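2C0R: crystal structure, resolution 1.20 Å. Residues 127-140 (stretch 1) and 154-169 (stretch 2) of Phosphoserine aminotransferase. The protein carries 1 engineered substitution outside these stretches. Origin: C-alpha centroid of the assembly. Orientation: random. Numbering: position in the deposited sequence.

Stretch 1 127-140: NYMTLPKLQEIQLQ
Stretch 2 (154-169) IEGAQFKAFPDTGSVP

No hydrogen bond joins these two stretches: 635 Å² of surface, both sides summed, is buried, most of it by apolar residues. The chains run in the same direction: Tyr128 CA lies 7.3 Å from Glu155 CA, Leu131 CA 7.2 Å from Ala157 CA, Leu134 CA 5.8 Å from Pro163 CA, and Leu139 CA 8.4 Å from Thr165 CA. Stretch 1 has a 3-10 segment at 134-136, and stretch 2 contains a short strand at 157-158. Outside these segments both are loop or turn; stretch 1 starts with positive phi at Asn127 (53/34) and Tyr128 (64/18), then is extended from Thr130 to Lys133.

Three leucines in the m,t rotamer carry the contact, each with CA-to-CB toward stretch 2. Leu131 (phi/psi -61/151) sets CG 4.0 Å from Ala157 CB, against a methyl that points toward it, and CD1 3.1 Å from Gln158 O, a tight contact. Leu131 CD2 lies over one face of the Phe159 ring, 4.3 Å from the centroid and 17° off the normal. Phe159 leaves its backbone sideways, but chi1 -73° and chi2 105° bring the ring across; Pro132 O meets its edge, 3.6 Å from Phe159 CE2, while Pro132 CD packs 4.2 Å from Phe159 CZ.

Leu134 (-61/-30) fits where the chains are closest in register: Leu134 CD1 is 3.4 Å from Phe162 C and Leu134 CD2 is 4.0 Å from Pro163 CD. Ile137 (m,t) adds CD1 at 4.1 Å from Pro163 CG, so the buried proline ring offers apolar surface to both.

Each loop braces itself internally. Lys133 N donates to Glu136 OE2 (2.8 Å), and Glu136 N to Lys133 O (2.9 Å). A type II' turn, Thr165 to Val168, has Val168 N bonded to Thr165 O (3.1 Å) and Thr165 OG1 (chi1 p) to Val168 O (2.5 Å); Gly166 suits its phi of 61°. At the end of this turn, Val168 (t) points its CA-to-CB bond toward stretch 1, with Val168 CG1 3.9 Å from Leu139 CD1.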

# COMPACT_ATOMS: atom_id res chain seq x y z
N ASN A 127 16.96 13.00 27.13
CA ASN A 127 16.49 11.67 26.76
C ASN A 127 15.09 11.76 26.14
O ASN A 127 14.27 10.84 26.26
CB ASN A 127 16.56 10.76 27.97
CG ASN A 127 16.44 9.28 27.67
OD1 ASN A 127 15.82 8.51 28.45
ND2 ASN A 127 17.03 8.89 26.54
N TYR A 128 14.81 12.85 25.43
CA TYR A 128 13.56 13.11 24.71
C TYR A 128 12.37 13.21 25.64
O TYR A 128 11.20 13.13 25.25
CB TYR A 128 13.29 12.03 23.65
CG TYR A 128 14.45 11.96 22.68
CD1 TYR A 128 15.28 10.85 22.61
CD2 TYR A 128 14.75 13.02 21.83
CE1 TYR A 128 16.35 10.79 21.73
CE2 TYR A 128 15.81 12.97 20.94
CZ TYR A 128 16.61 11.85 20.89
OH TYR A 128 17.67 11.77 20.02
N MET A 129 12.60 13.43 26.93
CA MET A 129 11.49 13.59 27.85
C MET A 129 10.93 14.99 27.91
O MET A 129 9.81 15.14 28.38
CB MET A 129 11.96 13.19 29.26
CG MET A 129 11.81 11.74 29.56
SD MET A 129 12.67 11.33 31.16
CE MET A 129 14.03 10.84 30.05
N THR A 130 11.68 16.00 27.47
CA THR A 130 11.21 17.37 27.53
C THR A 130 11.17 17.94 26.11
O THR A 130 12.24 18.19 25.57
CB THR A 130 12.15 18.24 28.39
OG1 THR A 130 12.25 17.62 29.67
CG2 THR A 130 11.61 19.66 28.56
N LEU A 131 9.99 18.14 25.56
CA LEU A 131 9.99 18.65 24.18
C LEU A 131 10.67 20.01 24.13
O LEU A 131 10.63 20.79 25.08
CB LEU A 131 8.56 18.82 23.69
CG LEU A 131 7.87 17.50 23.38
CD1 LEU A 131 6.36 17.68 23.35
CD2 LEU A 131 8.45 16.96 22.08
N PRO A 132 11.27 20.33 23.02
CA PRO A 132 11.81 21.67 22.83
C PRO A 132 10.64 22.64 22.86
O PRO A 132 9.59 22.43 22.28
CB PRO A 132 12.43 21.67 21.46
CG PRO A 132 12.14 20.34 20.86
CD PRO A 132 11.45 19.45 21.84
N LYS A 133 10.87 23.75 23.56
CA LYS A 133 9.94 24.86 23.42
C LYS A 133 10.01 25.44 22.01
O LYS A 133 11.06 25.38 21.33
CB LYS A 133 10.30 25.96 24.42
CG LYS A 133 10.23 25.52 25.86
CD LYS A 133 10.71 26.62 26.82
CE LYS A 133 10.51 26.27 28.29
NZ LYS A 133 10.50 27.44 29.21
N LEU A 134 8.91 26.06 21.56
CA LEU A 134 8.91 26.57 20.18
C LEU A 134 10.01 27.61 19.96
O LEU A 134 10.57 27.71 18.85
CB LEU A 134 7.51 27.09 19.84
CG LEU A 134 6.40 26.04 19.71
CD1 LEU A 134 5.18 26.62 19.00
CD2 LEU A 134 6.87 24.78 18.98
N GLN A 135 10.36 28.35 21.01
CA GLN A 135 11.37 29.42 21.02
C GLN A 135 12.76 28.88 20.74
O GLN A 135 13.66 29.59 20.29
CB GLN A 135 11.36 30.13 22.37
N GLU A 136 12.93 27.58 21.03
CA GLU A 136 14.23 26.96 20.82
C GLU A 136 14.40 26.52 19.37
O GLU A 136 15.54 26.16 19.05
CB GLU A 136 14.49 25.73 21.68
CG GLU A 136 14.27 25.84 23.17
CD GLU A 136 14.19 24.46 23.78
OE1 GLU A 136 14.92 23.55 23.35
OE2 GLU A 136 13.37 24.30 24.69
N ILE A 137 13.37 26.52 18.54
CA ILE A 137 13.55 26.09 17.14
C ILE A 137 14.21 27.16 16.29
O ILE A 137 13.72 28.26 16.14
CB ILE A 137 12.22 25.69 16.50
CG1 ILE A 137 11.55 24.61 17.30
CG2 ILE A 137 12.47 25.32 15.04
CD1 ILE A 137 10.15 24.21 16.93
N GLN A 138 15.38 26.85 15.76
CA GLN A 138 16.06 27.91 14.99
C GLN A 138 16.51 27.35 13.66
O GLN A 138 17.28 26.40 13.68
CB GLN A 138 17.23 28.45 15.81
N LEU A 139 16.07 27.91 12.55
CA LEU A 139 16.34 27.41 11.22
C LEU A 139 17.66 27.88 10.67
O LEU A 139 18.08 29.02 10.78
CB LEU A 139 15.15 27.86 10.34
CG LEU A 139 13.82 27.21 10.75
CD1 LEU A 139 12.68 27.67 9.86
CD2 LEU A 139 14.01 25.70 10.70
N GLN A 140 18.37 26.98 9.97
CA GLN A 140 19.52 27.55 9.24
C GLN A 140 19.03 28.42 8.11
O GLN A 140 17.95 28.17 7.55
CB GLN A 140 20.34 26.38 8.70
CG GLN A 140 21.46 26.94 7.82
CD GLN A 140 22.77 26.24 8.18
OE1 GLN A 140 23.30 26.58 9.25
NE2 GLN A 140 23.22 25.34 7.32
N ILE A 154 6.70 6.55 20.02
CA ILE A 154 7.44 5.59 20.86
C ILE A 154 7.75 6.17 22.23
O ILE A 154 7.70 5.46 23.24
CB ILE A 154 8.72 5.13 20.12
CG1 ILE A 154 8.33 4.15 19.01
CG2 ILE A 154 9.75 4.56 21.08
CD1 ILE A 154 9.41 3.84 18.00
N GLU A 155 8.12 7.45 22.25
CA GLU A 155 8.46 8.08 23.52
C GLU A 155 7.23 8.55 24.30
O GLU A 155 7.29 8.65 25.54
CB GLU A 155 9.41 9.25 23.26
CG GLU A 155 10.87 8.80 23.13
CD GLU A 155 11.24 8.22 21.78
OE1 GLU A 155 10.68 8.75 20.81
OE2 GLU A 155 12.03 7.28 21.56
N GLY A 156 6.12 8.83 23.62
CA GLY A 156 4.92 9.28 24.31
C GLY A 156 4.89 10.79 24.51
O GLY A 156 4.24 11.27 25.44
N ALA A 157 5.54 11.57 23.64
CA ALA A 157 5.59 13.01 23.75
C ALA A 157 4.78 13.60 22.58
O ALA A 157 4.70 13.01 21.49
CB ALA A 157 7.00 13.58 23.72
N GLN A 158 4.21 14.78 22.78
CA GLN A 158 3.37 15.39 21.76
C GLN A 158 3.43 16.91 21.85
O GLN A 158 3.30 17.48 22.96
CB GLN A 158 1.92 14.92 22.00
CG GLN A 158 0.99 15.46 20.90
CD GLN A 158 -0.41 14.92 21.18
OE1 GLN A 158 -0.79 14.69 22.37
NE2 GLN A 158 -1.19 14.68 20.13
N PHE A 159 3.60 17.58 20.73
CA PHE A 159 3.46 19.03 20.70
C PHE A 159 2.01 19.45 20.83
O PHE A 159 1.14 18.87 20.20
CB PHE A 159 3.98 19.63 19.37
CG PHE A 159 5.48 19.62 19.24
CD1 PHE A 159 6.14 18.74 18.42
CD2 PHE A 159 6.26 20.53 19.98
CE1 PHE A 159 7.53 18.75 18.29
CE2 PHE A 159 7.64 20.55 19.85
CZ PHE A 159 8.29 19.64 19.01
N LYS A 160 1.83 20.50 21.63
CA LYS A 160 0.49 21.07 21.72
C LYS A 160 0.28 22.20 20.71
O LYS A 160 -0.84 22.62 20.49
CB LYS A 160 0.22 21.70 23.09
CG LYS A 160 0.43 20.67 24.22
CD LYS A 160 0.10 21.43 25.52
CE LYS A 160 0.88 20.83 26.69
NZ LYS A 160 0.42 19.45 26.92
N ALA A 161 1.36 22.71 20.15
CA ALA A 161 1.30 23.84 19.24
C ALA A 161 2.53 23.78 18.35
O ALA A 161 3.53 23.16 18.72
CB ALA A 161 1.28 25.17 19.98
N PHE A 162 2.44 24.43 17.22
CA PHE A 162 3.44 24.39 16.16
C PHE A 162 3.97 25.80 15.90
O PHE A 162 3.27 26.80 16.08
CB PHE A 162 2.80 23.82 14.89
CG PHE A 162 2.15 22.47 15.18
CD1 PHE A 162 0.77 22.36 15.11
CD2 PHE A 162 2.93 21.38 15.49
CE1 PHE A 162 0.15 21.14 15.34
CE2 PHE A 162 2.28 20.17 15.76
CZ PHE A 162 0.90 20.04 15.72
N PRO A 163 5.22 25.82 15.46
CA PRO A 163 5.92 27.09 15.26
C PRO A 163 5.48 27.74 13.96
O PRO A 163 4.98 27.11 13.03
CB PRO A 163 7.38 26.65 15.12
CG PRO A 163 7.22 25.35 14.37
CD PRO A 163 6.06 24.65 15.09
N ASP A 164 5.67 29.05 13.92
CA ASP A 164 5.41 29.79 12.68
C ASP A 164 6.76 29.95 11.99
O ASP A 164 7.67 30.53 12.57
CB ASP A 164 4.72 31.11 12.96
CG ASP A 164 3.32 31.02 13.55
OD1 ASP A 164 2.49 30.18 13.09
OD2 ASP A 164 3.00 31.81 14.48
N THR A 165 6.89 29.42 10.80
CA THR A 165 8.20 29.34 10.15
C THR A 165 8.33 30.35 9.03
O THR A 165 9.31 30.29 8.29
CB THR A 165 8.43 27.91 9.65
OG1 THR A 165 7.34 27.51 8.80
CG2 THR A 165 8.40 26.95 10.85
N GLY A 166 7.37 31.24 8.92
CA GLY A 166 7.46 32.30 7.89
C GLY A 166 7.48 31.67 6.51
O GLY A 166 6.67 30.80 6.18
N SER A 167 8.43 32.08 5.67
CA SER A 167 8.47 31.62 4.29
C SER A 167 9.11 30.24 4.20
O SER A 167 9.15 29.65 3.10
CB SER A 167 9.26 32.60 3.43
OG SER A 167 10.60 32.57 3.90
N VAL A 168 9.58 29.64 5.28
CA VAL A 168 10.02 28.24 5.20
C VAL A 168 8.87 27.29 5.41
O VAL A 168 8.16 27.41 6.40
CB VAL A 168 11.13 28.01 6.25
CG1 VAL A 168 11.65 26.59 6.25
CG2 VAL A 168 12.23 29.03 5.95
N PRO A 169 8.65 26.35 4.49
CA PRO A 169 7.56 25.42 4.70
C PRO A 169 7.75 24.57 5.95
O PRO A 169 8.78 23.94 6.16
CB PRO A 169 7.66 24.47 3.50
CG PRO A 169 8.50 25.13 2.48
CD PRO A 169 9.36 26.11 3.22